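Local coordinates for protein Plm1 (Streptomyces sp. HK803, PDB 4HXY) that probably reduces, with NADPH, the beta-keto group of the polyketide chain in the first module of phoslactomycin biosynthesis, at residues Asp308-Ser322 against Arg348-Trp361. Residues are numbered along the deposited sequence; the frame is centred on the assembly and turned at random.
Sequences DELLPDLDDFVLFSS and RRREQGKRAVSVAW. With NDP (NADPH dihydro-nicotinamide-adenine-dinucleotide phosphate), chain C.
Arg349 reaches across to Asp308, Leu311 and Phe317, and it illustrates how one long side chain near the end of helix 333-351 can join the end of helix 290-310 to strand 316-322. From CB, which only skirts Asp308, the chain runs out extended, CG anti to the backbone N (chi1 -177°). This carries Arg349 CD over one face of the Phe317 ring, 3.6 Å from Phe317 CD2, in a CH-pi contact. NE then donates to the carbonyl oxygen of Arg355, and the guanidinium lies flat on the same ring as a cation-pi stack, planes 18° apart, with Lys354 CD over the opposite face of the guanidinium. At the tip, Arg349 NH1 forms a salt bridge of 2.8 Å with Asp308 OD1, on its anti side but tilted out of the carboxylate plane. Arg349 NH2 donates to Leu311 O at 3.0 Å, in the carbonyl plane. Arg348 NH2 makes a second salt bridge to Asp308 OD2, coming from above the carboxylate plane.

Beyond this cluster, strands 316-322 and 357-361 pair in parallel within the Rossmann-type sheet of the short-chain dehydrogenase/reductase fold, starting with Val357 N to Phe317 O. Near the cofactor, Trp361 turns its edge to the Phe320 face, Trp361 NE1 3.5 Å from Phe320 CG, in a T-shaped pair. Ser321 O approaches NADPH C6N at 3.1 Å, setting the strand ends beside the nicotinamide, where Phe320, Ser321, Ser322 and Trp361 line the pocket.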
ATOM      1  N   ASP A 308      15.492   3.817  -0.451  1.00  8.56           N
ATOM      2  CA  ASP A 308      15.683   3.380  -1.821  1.00  8.61           C
ATOM      3  C   ASP A 308      16.739   4.257  -2.499  1.00  8.58           C
ATOM      4  O   ASP A 308      17.628   3.755  -3.197  1.00  9.85           O
ATOM      5  CB  ASP A 308      14.350   3.450  -2.584  1.00  8.34           C
ATOM      6  CG  ASP A 308      14.500   3.189  -4.076  1.00 11.15           C
ATOM      7  OD1 ASP A 308      14.893   2.083  -4.487  1.00 13.15           O
ATOM      8  OD2 ASP A 308      14.214   4.111  -4.845  1.00 14.16           O
ATOM      9  N   GLU A 309      16.643   5.559  -2.293  1.00  9.13           N
ATOM     10  CA  GLU A 309      17.580   6.491  -2.911  1.00 10.30           C
ATOM     11  C   GLU A 309      19.021   6.331  -2.400  1.00 10.60           C
ATOM     12  O   GLU A 309      19.989   6.331  -3.200  1.00 11.41           O
ATOM     13  CB  GLU A 309      17.089   7.911  -2.718  1.00 11.26           C
ATOM     14  CG  GLU A 309      17.995   8.958  -3.355  1.00 15.72           C
ATOM     15  CD  GLU A 309      17.688  10.347  -2.874  1.00 20.45           C
ATOM     16  OE1 GLU A 309      16.540  10.585  -2.432  1.00 21.55           O
ATOM     17  OE2 GLU A 309      18.616  11.198  -2.900  1.00 22.54           O
ATOM     18  N   LEU A 310      19.170   6.190  -1.093  1.00  9.97           N
ATOM     19  CA  LEU A 310      20.495   6.186  -0.466  1.00 10.50           C
ATOM     20  C   LEU A 310      21.179   4.818  -0.549  1.00 10.81           C
ATOM     21  O   LEU A 310      22.401   4.716  -0.316  1.00 11.91           O
ATOM     22  CB  LEU A 310      20.409   6.620   1.005  1.00 10.15           C
ATOM     23  CG  LEU A 310      19.890   8.035   1.311  1.00 10.33           C
ATOM     24  CD1 LEU A 310      19.827   8.293   2.833  1.00 12.54           C
ATOM     25  CD2 LEU A 310      20.709   9.094   0.599  1.00 14.05           C
ATOM     26  N   LEU A 311      20.418   3.775  -0.854  1.00 11.00           N
ATOM     27  CA  LEU A 311      20.939   2.404  -0.848  1.00 11.44           C
ATOM     28  C   LEU A 311      20.618   1.680  -2.154  1.00 13.37           C
ATOM     29  O   LEU A 311      19.787   0.779  -2.182  1.00 14.05           O
ATOM     30  CB  LEU A 311      20.339   1.647   0.328  1.00 10.81           C
ATOM     31  CG  LEU A 311      20.811   2.135   1.690  1.00 10.43           C
ATOM     32  CD1 LEU A 311      20.006   1.520   2.800  1.00 11.72           C
ATOM     33  CD2 LEU A 311      22.315   1.813   1.853  1.00 12.11           C
ATOM     34  N   PRO A 312      21.257   2.082  -3.260  1.00 15.63           N
ATOM     35  CA  PRO A 312      21.016   1.446  -4.568  1.00 16.68           C
ATOM     36  C   PRO A 312      21.514   0.015  -4.715  1.00 17.53           C
ATOM     37  O   PRO A 312      21.047  -0.683  -5.620  1.00 19.32           O
ATOM     38  CB  PRO A 312      21.803   2.337  -5.537  1.00 16.75           C
ATOM     39  CG  PRO A 312      22.879   2.950  -4.701  1.00 17.29           C
ATOM     40  CD  PRO A 312      22.234   3.183  -3.354  1.00 15.69           C
ATOM     41  N   ASP A 313      22.447  -0.401  -3.854  1.00 17.91           N
ATOM     42  CA  ASP A 313      23.103  -1.699  -3.951  1.00 17.90           C
ATOM     43  C   ASP A 313      22.834  -2.480  -2.662  1.00 17.07           C
ATOM     44  O   ASP A 313      23.523  -2.287  -1.658  1.00 17.83           O
ATOM     45  CB  ASP A 313      24.620  -1.515  -4.149  1.00 19.22           C
ATOM     46  CG  ASP A 313      24.958  -0.598  -5.320  1.00 22.82           C
ATOM     47  OD1 ASP A 313      24.297  -0.727  -6.374  1.00 28.30           O
ATOM     48  OD2 ASP A 313      25.868   0.265  -5.184  1.00 27.21           O
ATOM     49  N   LEU A 314      21.795  -3.299  -2.660  1.00 14.34           N
ATOM     50  CA  LEU A 314      21.462  -4.131  -1.496  1.00 12.80           C
ATOM     51  C   LEU A 314      21.205  -5.555  -1.938  1.00 12.14           C
ATOM     52  O   LEU A 314      20.732  -5.786  -3.061  1.00 12.70           O
ATOM     53  CB  LEU A 314      20.196  -3.633  -0.802  1.00 11.81           C
ATOM     54  CG  LEU A 314      20.237  -2.231  -0.209  1.00 10.23           C
ATOM     55  CD1 LEU A 314      18.821  -1.765   0.183  1.00  9.60           C
ATOM     56  CD2 LEU A 314      21.193  -2.220   0.980  1.00 10.78           C
ATOM     57  N   ASP A 315      21.488  -6.494  -1.041  1.00 10.56           N
ATOM     58  CA  ASP A 315      21.130  -7.897  -1.201  1.00 10.34           C
ATOM     59  C   ASP A 315      19.613  -8.088  -1.122  1.00  9.37           C
ATOM     60  O   ASP A 315      19.058  -8.980  -1.780  1.00  9.34           O
ATOM     61  CB  ASP A 315      21.767  -8.762  -0.099  1.00 10.38           C
ATOM     62  CG  ASP A 315      23.298  -8.843  -0.197  1.00 13.27           C
ATOM     63  OD1 ASP A 315      23.837  -8.606  -1.285  1.00 17.97           O
ATOM     64  OD2 ASP A 315      23.948  -9.170   0.822  1.00 16.99           O
ATOM     65  N   ASP A 316      18.977  -7.305  -0.244  1.00  9.13           N
ATOM     66  CA  ASP A 316      17.545  -7.368  -0.004  1.00  9.04           C
ATOM     67  C   ASP A 316      17.000  -6.036   0.482  1.00  8.22           C
ATOM     68  O   ASP A 316      17.671  -5.311   1.220  1.00  7.73           O
ATOM     69  CB  ASP A 316      17.218  -8.465   1.020  1.00  9.37           C
ATOM     70  CG  ASP A 316      17.180  -9.826   0.395  1.00 11.00           C
ATOM     71  OD1 ASP A 316      16.397 -10.017  -0.572  1.00 11.07           O
ATOM     72  OD2 ASP A 316      17.957 -10.697   0.854  1.00 13.16           O
ATOM     73  N   PHE A 317      15.784  -5.737   0.054  1.00  7.15           N
ATOM     74  CA  PHE A 317      15.070  -4.518   0.424  1.00  6.95           C
ATOM     75  C   PHE A 317      13.639  -4.952   0.679  1.00  6.80           C
ATOM     76  O   PHE A 317      12.893  -5.211  -0.277  1.00  5.95           O
ATOM     77  CB  PHE A 317      15.170  -3.535  -0.745  1.00  6.19           C
ATOM     78  CG  PHE A 317      14.579  -2.174  -0.497  1.00  8.71           C
ATOM     79  CD1 PHE A 317      15.332  -1.163   0.054  1.00  9.31           C
ATOM     80  CD2 PHE A 317      13.310  -1.878  -0.933  1.00  9.52           C
ATOM     81  CE1 PHE A 317      14.806   0.116   0.238  1.00 11.56           C
ATOM     82  CE2 PHE A 317      12.777  -0.591  -0.763  1.00 10.35           C
ATOM     83  CZ  PHE A 317      13.525   0.393  -0.157  1.00 10.09           C
ATOM     84  N   VAL A 318      13.292  -5.058   1.962  1.00  5.14           N
ATOM     85  CA  VAL A 318      12.082  -5.732   2.408  1.00  5.83           C
ATOM     86  C   VAL A 318      11.168  -4.703   3.044  1.00  5.99           C
ATOM     87  O   VAL A 318      11.517  -4.086   4.049  1.00  6.26           O
ATOM     88  CB  VAL A 318      12.386  -6.851   3.412  1.00  5.02           C
ATOM     89  CG1 VAL A 318      11.109  -7.615   3.807  1.00  5.20           C
ATOM     90  CG2 VAL A 318      13.411  -7.832   2.805  1.00  6.01           C
ATOM     91  N   LEU A 319      10.005  -4.528   2.447  1.00  5.24           N
ATOM     92  CA  LEU A 319       9.010  -3.567   2.962  1.00  4.60           C
ATOM     93  C   LEU A 319       7.858  -4.274   3.683  1.00  5.72           C
ATOM     94  O   LEU A 319       7.284  -5.216   3.161  1.00  5.68           O
ATOM     95  CB  LEU A 319       8.482  -2.721   1.801  1.00  4.66           C
ATOM     96  CG  LEU A 319       9.561  -1.998   0.989  1.00  5.27           C
ATOM     97  CD1 LEU A 319       8.954  -1.240  -0.202  1.00  8.58           C
ATOM     98  CD2 LEU A 319      10.376  -1.056   1.843  1.00  8.31           C
ATOM     99  N   PHE A 320       7.548  -3.836   4.905  1.00  5.28           N
ATOM    100  CA  PHE A 320       6.408  -4.369   5.636  1.00  6.16           C
ATOM    101  C   PHE A 320       5.174  -3.531   5.343  1.00  7.35           C
ATOM    102  O   PHE A 320       5.002  -2.418   5.869  1.00  7.71           O
ATOM    103  CB  PHE A 320       6.711  -4.413   7.124  1.00  7.46           C
ATOM    104  CG  PHE A 320       7.393  -5.674   7.575  1.00  6.62           C
ATOM    105  CD1 PHE A 320       8.221  -6.402   6.739  1.00  7.89           C
ATOM    106  CD2 PHE A 320       7.149  -6.160   8.846  1.00  7.90           C
ATOM    107  CE1 PHE A 320       8.820  -7.589   7.163  1.00  9.06           C
ATOM    108  CE2 PHE A 320       7.732  -7.354   9.283  1.00  9.03           C
ATOM    109  CZ  PHE A 320       8.583  -8.059   8.447  1.00  9.03           C
ATOM    110  N   SER A 321       4.344  -4.061   4.452  1.00  6.80           N
ATOM    111  CA  SER A 321       3.106  -3.454   4.085  1.00  6.92           C
ATOM    112  C   SER A 321       1.942  -4.115   4.838  1.00  6.43           C
ATOM    113  O   SER A 321       2.161  -4.840   5.801  1.00  5.73           O
ATOM    114  CB  SER A 321       2.953  -3.532   2.559  1.00  8.44           C
ATOM    115  OG  SER A 321       1.812  -2.834   2.116  1.00  8.50           O
ATOM    116  N   SER A 322       0.722  -3.873   4.391  1.00  5.74           N
ATOM    117  CA  SER A 322      -0.480  -4.299   5.113  1.00  5.18           C
ATOM    118  C   SER A 322      -1.603  -4.604   4.146  1.00  4.81           C
ATOM    119  O   SER A 322      -1.685  -3.969   3.084  1.00  4.37           O
ATOM    120  CB  SER A 322      -0.971  -3.190   6.043  1.00  5.95           C
ATOM    121  OG  SER A 322      -2.217  -3.549   6.644  1.00  7.08           O
ATOM    122  N   ARG A 348       8.727  -0.737  -8.522  1.00  6.47           N
ATOM    123  CA  ARG A 348       9.577   0.259  -9.165  1.00  7.13           C
ATOM    124  C   ARG A 348      11.042  -0.143  -9.061  1.00  7.61           C
ATOM    125  O   ARG A 348      11.794  -0.092 -10.049  1.00  6.63           O
ATOM    126  CB  ARG A 348       9.350   1.648  -8.572  1.00  6.94           C
ATOM    127  CG  ARG A 348       9.985   2.765  -9.362  1.00  8.42           C
ATOM    128  CD  ARG A 348       9.818   4.098  -8.677  1.00  9.12           C
ATOM    129  NE  ARG A 348      10.768   4.284  -7.579  1.00 10.72           N
ATOM    130  CZ  ARG A 348      10.868   5.386  -6.846  1.00 11.31           C
ATOM    131  NH1 ARG A 348      10.055   6.414  -7.053  1.00 11.83           N
ATOM    132  NH2 ARG A 348      11.798   5.470  -5.906  1.00 11.46           N
ATOM    133  N   ARG A 349      11.434  -0.601  -7.880  1.00  7.34           N
ATOM    134  CA  ARG A 349      12.827  -0.960  -7.638  1.00  7.62           C
ATOM    135  C   ARG A 349      13.216  -2.187  -8.469  1.00  7.52           C
ATOM    136  O   ARG A 349      14.308  -2.235  -9.052  1.00  7.17           O
ATOM    137  CB  ARG A 349      13.043  -1.184  -6.118  1.00  7.92           C
ATOM    138  CG  ARG A 349      14.457  -1.502  -5.721  1.00 10.22           C
ATOM    139  CD  ARG A 349      14.660  -1.389  -4.189  1.00 10.51           C
ATOM    140  NE  ARG A 349      16.008  -1.788  -3.810  1.00 12.70           N
ATOM    141  CZ  ARG A 349      17.021  -0.970  -3.577  1.00 14.13           C
ATOM    142  NH1 ARG A 349      16.854   0.338  -3.641  1.00 13.23           N
ATOM    143  NH2 ARG A 349      18.205  -1.482  -3.259  1.00 16.83           N
ATOM    144  N   ARG A 350      12.326  -3.179  -8.551  1.00  7.37           N
ATOM    145  CA  ARG A 350      12.573  -4.345  -9.406  1.00  7.68           C
ATOM    146  C   ARG A 350      12.691  -3.983 -10.892  1.00  8.50           C
ATOM    147  O   ARG A 350      13.518  -4.584 -11.598  1.00  9.42           O
ATOM    148  CB  ARG A 350      11.527  -5.423  -9.202  1.00  7.69           C
ATOM    149  CG  ARG A 350      11.614  -6.072  -7.842  1.00  8.44           C
ATOM    150  CD  ARG A 350      10.824  -7.374  -7.763  1.00  8.92           C
ATOM    151  NE  ARG A 350       9.408  -7.208  -8.074  1.00  8.60           N
ATOM    152  CZ  ARG A 350       8.452  -6.922  -7.182  1.00  9.96           C
ATOM    153  NH1 ARG A 350       8.732  -6.777  -5.885  1.00  8.38           N
ATOM    154  NH2 ARG A 350       7.190  -6.783  -7.581  1.00 12.79           N
ATOM    155  N   GLU A 351      11.933  -2.989 -11.334  1.00  9.28           N
ATOM    156  CA  GLU A 351      11.987  -2.496 -12.723  1.00 10.90           C
ATOM    157  C   GLU A 351      13.358  -1.891 -13.019  1.00 11.39           C
ATOM    158  O   GLU A 351      13.828  -1.902 -14.168  1.00 12.12           O
ATOM    159  CB  GLU A 351      10.872  -1.458 -12.986  1.00 11.88           C
ATOM    160  CG  GLU A 351       9.517  -2.095 -13.053  1.00 16.98           C
ATOM    161  CD  GLU A 351       8.331  -1.116 -13.097  1.00 21.58           C
ATOM    162  OE1 GLU A 351       8.469   0.104 -12.827  1.00 24.24           O
ATOM    163  OE2 GLU A 351       7.223  -1.609 -13.395  1.00 27.61           O
ATOM    164  N   GLN A 352      13.995  -1.402 -11.967  1.00 10.22           N
ATOM    165  CA  GLN A 352      15.330  -0.814 -12.033  1.00 10.47           C
ATOM    166  C   GLN A 352      16.421  -1.880 -11.844  1.00 10.66           C
ATOM    167  O   GLN A 352      17.589  -1.557 -11.696  1.00 10.99           O
ATOM    168  CB  GLN A 352      15.438   0.326 -11.000  1.00 11.27           C
ATOM    169  CG  GLN A 352      14.483   1.468 -11.281  1.00 13.87           C
ATOM    170  CD  GLN A 352      14.388   2.521 -10.169  1.00 17.57           C
ATOM    171  OE1 GLN A 352      14.838   2.315  -9.046  1.00 19.29           O
ATOM    172  NE2 GLN A 352      13.752   3.654 -10.489  1.00 22.04           N
ATOM    173  N   GLY A 353      16.038  -3.149 -11.815  1.00  9.72           N
ATOM    174  CA  GLY A 353      16.999  -4.234 -11.766  1.00 10.76           C
ATOM    175  C   GLY A 353      17.517  -4.514 -10.369  1.00 11.31           C
ATOM    176  O   GLY A 353      18.559  -5.161 -10.203  1.00 13.45           O
ATOM    177  N   LYS A 354      16.779  -4.061  -9.357  1.00 11.20           N
ATOM    178  CA  LYS A 354      17.198  -4.219  -7.968  1.00 11.47           C
ATOM    179  C   LYS A 354      16.250  -5.148  -7.215  1.00 11.52           C
ATOM    180  O   LYS A 354      15.078  -5.245  -7.559  1.00 12.25           O
ATOM    181  CB  LYS A 354      17.226  -2.870  -7.285  1.00 11.92           C
ATOM    182  CG  LYS A 354      18.238  -1.875  -7.873  1.00 14.70           C
ATOM    183  CD  LYS A 354      18.109  -0.527  -7.203  1.00 17.11           C
ATOM    184  CE  LYS A 354      18.952   0.547  -7.892  1.00 19.31           C
ATOM    185  NZ  LYS A 354      20.374   0.121  -8.107  1.00 20.71           N
ATOM    186  N   ARG A 355      16.761  -5.842  -6.208  1.00 10.67           N
ATOM    187  CA  ARG A 355      15.917  -6.708  -5.387  1.00 10.33           C
ATOM    188  C   ARG A 355      14.999  -5.886  -4.490  1.00  9.32           C
ATOM    189  O   ARG A 355      15.405  -4.859  -3.956  1.00 10.37           O
ATOM    190  CB  ARG A 355      16.763  -7.680  -4.548  1.00 11.67           C
ATOM    191  CG  ARG A 355      17.213  -8.900  -5.381  1.00 11.46           C
ATOM    192  CD  ARG A 355      18.040  -9.867  -4.598  1.00 12.92           C
ATOM    193  NE  ARG A 355      17.295 -10.459  -3.497  1.00 13.40           N
ATOM    194  CZ  ARG A 355      16.474 -11.499  -3.593  1.00 15.37           C
ATOM    195  NH1 ARG A 355      15.869 -11.946  -2.494  1.00 16.25           N
ATOM    196  NH2 ARG A 355      16.250 -12.097  -4.760  1.00 15.73           N
ATOM    197  N   ALA A 356      13.745  -6.331  -4.382  1.00  7.77           N
ATOM    198  CA  ALA A 356      12.770  -5.712  -3.477  1.00  6.90           C
ATOM    199  C   ALA A 356      11.561  -6.595  -3.327  1.00  6.34           C
ATOM    200  O   ALA A 356      11.121  -7.212  -4.288  1.00  6.44           O
ATOM    201  CB  ALA A 356      12.329  -4.335  -3.972  1.00  6.85           C
ATOM    202  N   VAL A 357      11.040  -6.694  -2.109  1.00  5.39           N
ATOM    203  CA  VAL A 357       9.743  -7.299  -1.873  1.00  5.47           C
ATOM    204  C   VAL A 357       8.956  -6.485  -0.859  1.00  6.20           C
ATOM    205  O   VAL A 357       9.518  -6.009   0.129  1.00  5.92           O
ATOM    206  CB  VAL A 357       9.843  -8.751  -1.423  1.00  5.42           C
ATOM    207  CG1 VAL A 357      10.637  -8.906  -0.080  1.00  8.00           C
ATOM    208  CG2 VAL A 357       8.404  -9.399  -1.379  1.00  6.06           C
ATOM    209  N   SER A 358       7.658  -6.342  -1.125  1.00  6.29           N
ATOM    210  CA  SER A 358       6.735  -5.738  -0.180  1.00  5.98           C
ATOM    211  C   SER A 358       5.750  -6.797   0.240  1.00  6.59           C
ATOM    212  O   SER A 358       5.013  -7.325  -0.600  1.00  7.52           O
ATOM    213  CB  SER A 358       6.001  -4.571  -0.815  1.00  6.67           C
ATOM    214  OG  SER A 358       5.160  -3.916   0.130  1.00  9.09           O
ATOM    215  N   VAL A 359       5.730  -7.138   1.519  1.00  5.69           N
ATOM    216  CA  VAL A 359       4.776  -8.149   1.992  1.00  5.76           C
ATOM    217  C   VAL A 359       3.617  -7.411   2.639  1.00  5.98           C
ATOM    218  O   VAL A 359       3.824  -6.681   3.613  1.00  6.55           O
ATOM    219  CB  VAL A 359       5.395  -9.116   3.023  1.00  5.27           C
ATOM    220  CG1 VAL A 359       4.375 -10.141   3.489  1.00  5.56           C
ATOM    221  CG2 VAL A 359       6.602  -9.864   2.432  1.00  7.60           C
ATOM    222  N   ALA A 360       2.412  -7.625   2.103  1.00  5.68           N
ATOM    223  CA  ALA A 360       1.195  -7.007   2.646  1.00  5.54           C
ATOM    224  C   ALA A 360       0.642  -7.953   3.709  1.00  6.03           C
ATOM    225  O   ALA A 360      -0.082  -8.898   3.424  1.00  6.19           O
ATOM    226  CB  ALA A 360       0.210  -6.742   1.535  1.00  5.73           C
ATOM    227  N   TRP A 361       1.048  -7.719   4.947  1.00  5.48           N
ATOM    228  CA  TRP A 361       0.645  -8.543   6.063  1.00  5.59           C
ATOM    229  C   TRP A 361      -0.793  -8.295   6.568  1.00  5.39           C
ATOM    230  O   TRP A 361      -1.248  -7.143   6.724  1.00  6.14           O
ATOM    231  CB  TRP A 361       1.550  -8.248   7.244  1.00  5.29           C
ATOM    232  CG  TRP A 361       2.991  -8.520   7.014  1.00  3.98           C
ATOM    233  CD1 TRP A 361       3.994  -7.605   6.911  1.00  5.39           C
ATOM    234  CD2 TRP A 361       3.611  -9.799   6.986  1.00  3.56           C
ATOM    235  NE1 TRP A 361       5.193  -8.238   6.767  1.00  6.08           N
ATOM    236  CE2 TRP A 361       4.984  -9.591   6.810  1.00  4.69           C
ATOM    237  CE3 TRP A 361       3.130 -11.092   7.044  1.00  4.63           C
ATOM    238  CZ2 TRP A 361       5.892 -10.647   6.709  1.00  6.63           C
ATOM    239  CZ3 TRP A 361       4.016 -12.140   6.973  1.00  4.34           C
ATOM    240  CH2 TRP A 361       5.388 -11.914   6.788  1.00  5.05           C
TER
HETATM  241  PA  NDP C 501       5.155  -0.683  16.233  1.00 12.23           P
HETATM  242  O1A NDP C 501       5.438  -1.585  17.387  1.00 13.80           O
HETATM  243  O2A NDP C 501       4.468   0.622  16.500  1.00 11.30           O
HETATM  244  O5B NDP C 501       6.520  -0.381  15.461  1.00 11.19           O
HETATM  245  C5B NDP C 501       6.626   0.748  14.618  1.00 12.82           C
HETATM  246  C4B NDP C 501       8.031   1.269  14.710  1.00 11.40           C
HETATM  247  O4B NDP C 501       8.203   2.369  13.840  1.00  8.96           O
HETATM  248  C3B NDP C 501       8.384   1.781  16.086  1.00 13.42           C
HETATM  249  O3B NDP C 501       9.649   1.195  16.454  1.00 15.33           O
HETATM  250  C2B NDP C 501       8.513   3.279  15.934  1.00 10.16           C
HETATM  251  O2B NDP C 501       9.465   3.665  16.904  1.00 11.30           O
HETATM  252  C1B NDP C 501       8.977   3.359  14.483  1.00  9.11           C
HETATM  253  N9A NDP C 501       8.831   4.651  13.824  1.00  7.70           N
HETATM  254  C8A NDP C 501       7.681   5.386  13.628  1.00  7.49           C
HETATM  255  N7A NDP C 501       8.000   6.533  12.991  1.00  7.76           N
HETATM  256  C5A NDP C 501       9.351   6.530  12.750  1.00  7.73           C
HETATM  257  C6A NDP C 501      10.216   7.418  12.132  1.00  6.52           C
HETATM  258  N6A NDP C 501       9.846   8.574  11.592  1.00  6.73           N
HETATM  259  N1A NDP C 501      11.560   7.091  12.084  1.00  7.17           N
HETATM  260  C2A NDP C 501      12.024   5.888  12.605  1.00  5.95           C
HETATM  261  N3A NDP C 501      11.178   5.004  13.224  1.00  7.42           N
HETATM  262  C4A NDP C 501       9.861   5.337  13.277  1.00  8.44           C
HETATM  263  O3  NDP C 501       4.272  -1.435  15.117  1.00 11.17           O
HETATM  264  PN  NDP C 501       4.415  -2.921  14.585  1.00 12.40           P
HETATM  265  O1N NDP C 501       3.101  -3.570  14.800  1.00 15.38           O
HETATM  266  O2N NDP C 501       5.634  -3.613  15.046  1.00 14.07           O
HETATM  267  O5D NDP C 501       4.439  -2.728  12.999  1.00 15.12           O
HETATM  268  C5D NDP C 501       5.625  -2.436  12.307  1.00 14.82           C
HETATM  269  C4D NDP C 501       5.307  -2.365  10.823  1.00 12.35           C
HETATM  270  O4D NDP C 501       4.553  -3.495  10.420  1.00 11.63           O
HETATM  271  C3D NDP C 501       4.471  -1.155  10.479  1.00 12.04           C
HETATM  272  O3D NDP C 501       5.012  -0.523   9.358  1.00 14.77           O
HETATM  273  C2D NDP C 501       3.101  -1.708  10.143  1.00 12.84           C
HETATM  274  O2D NDP C 501       2.391  -0.914   9.215  1.00 14.33           O
HETATM  275  C1D NDP C 501       3.436  -3.101   9.652  1.00 12.33           C
HETATM  276  N1N NDP C 501       2.336  -4.046   9.888  1.00 11.07           N
HETATM  277  C2N NDP C 501       2.037  -4.470  11.152  1.00  9.58           C
HETATM  278  C3N NDP C 501       0.905  -5.239  11.429  1.00 10.59           C
HETATM  279  C7N NDP C 501       0.627  -5.760  12.784  1.00 11.03           C
HETATM  280  O7N NDP C 501      -0.394  -6.680  12.873  1.00 11.88           O
HETATM  281  N7N NDP C 501       1.245  -5.378  13.891  1.00 12.14           N
HETATM  282  C4N NDP C 501       0.189  -5.876  10.268  1.00  9.76           C
HETATM  283  C5N NDP C 501       0.601  -5.356   8.931  1.00  9.96           C
HETATM  284  C6N NDP C 501       1.660  -4.490   8.791  1.00 10.14           C
HETATM  285  P2B NDP C 501       9.693   5.183  17.357  1.00 13.15           P
HETATM  286  O1X NDP C 501      10.659   5.085  18.515  1.00 13.44           O
HETATM  287  O2X NDP C 501       8.367   5.831  17.778  1.00 13.76           O
HETATM  288  O3X NDP C 501      10.233   5.973  16.237  1.00 10.20           O
HETATM  289  O   HOH W   1      12.999   2.527  -7.073  1.00 11.53           O
HETATM  290  O   HOH W   2      16.312   2.097  -6.758  1.00 29.42           O
HETATM  291  O   HOH W   3      18.014  -4.268  -3.547  1.00 18.00           O
HETATM  292  O   HOH W   4      19.652  -6.170  -5.721  1.00 24.60           O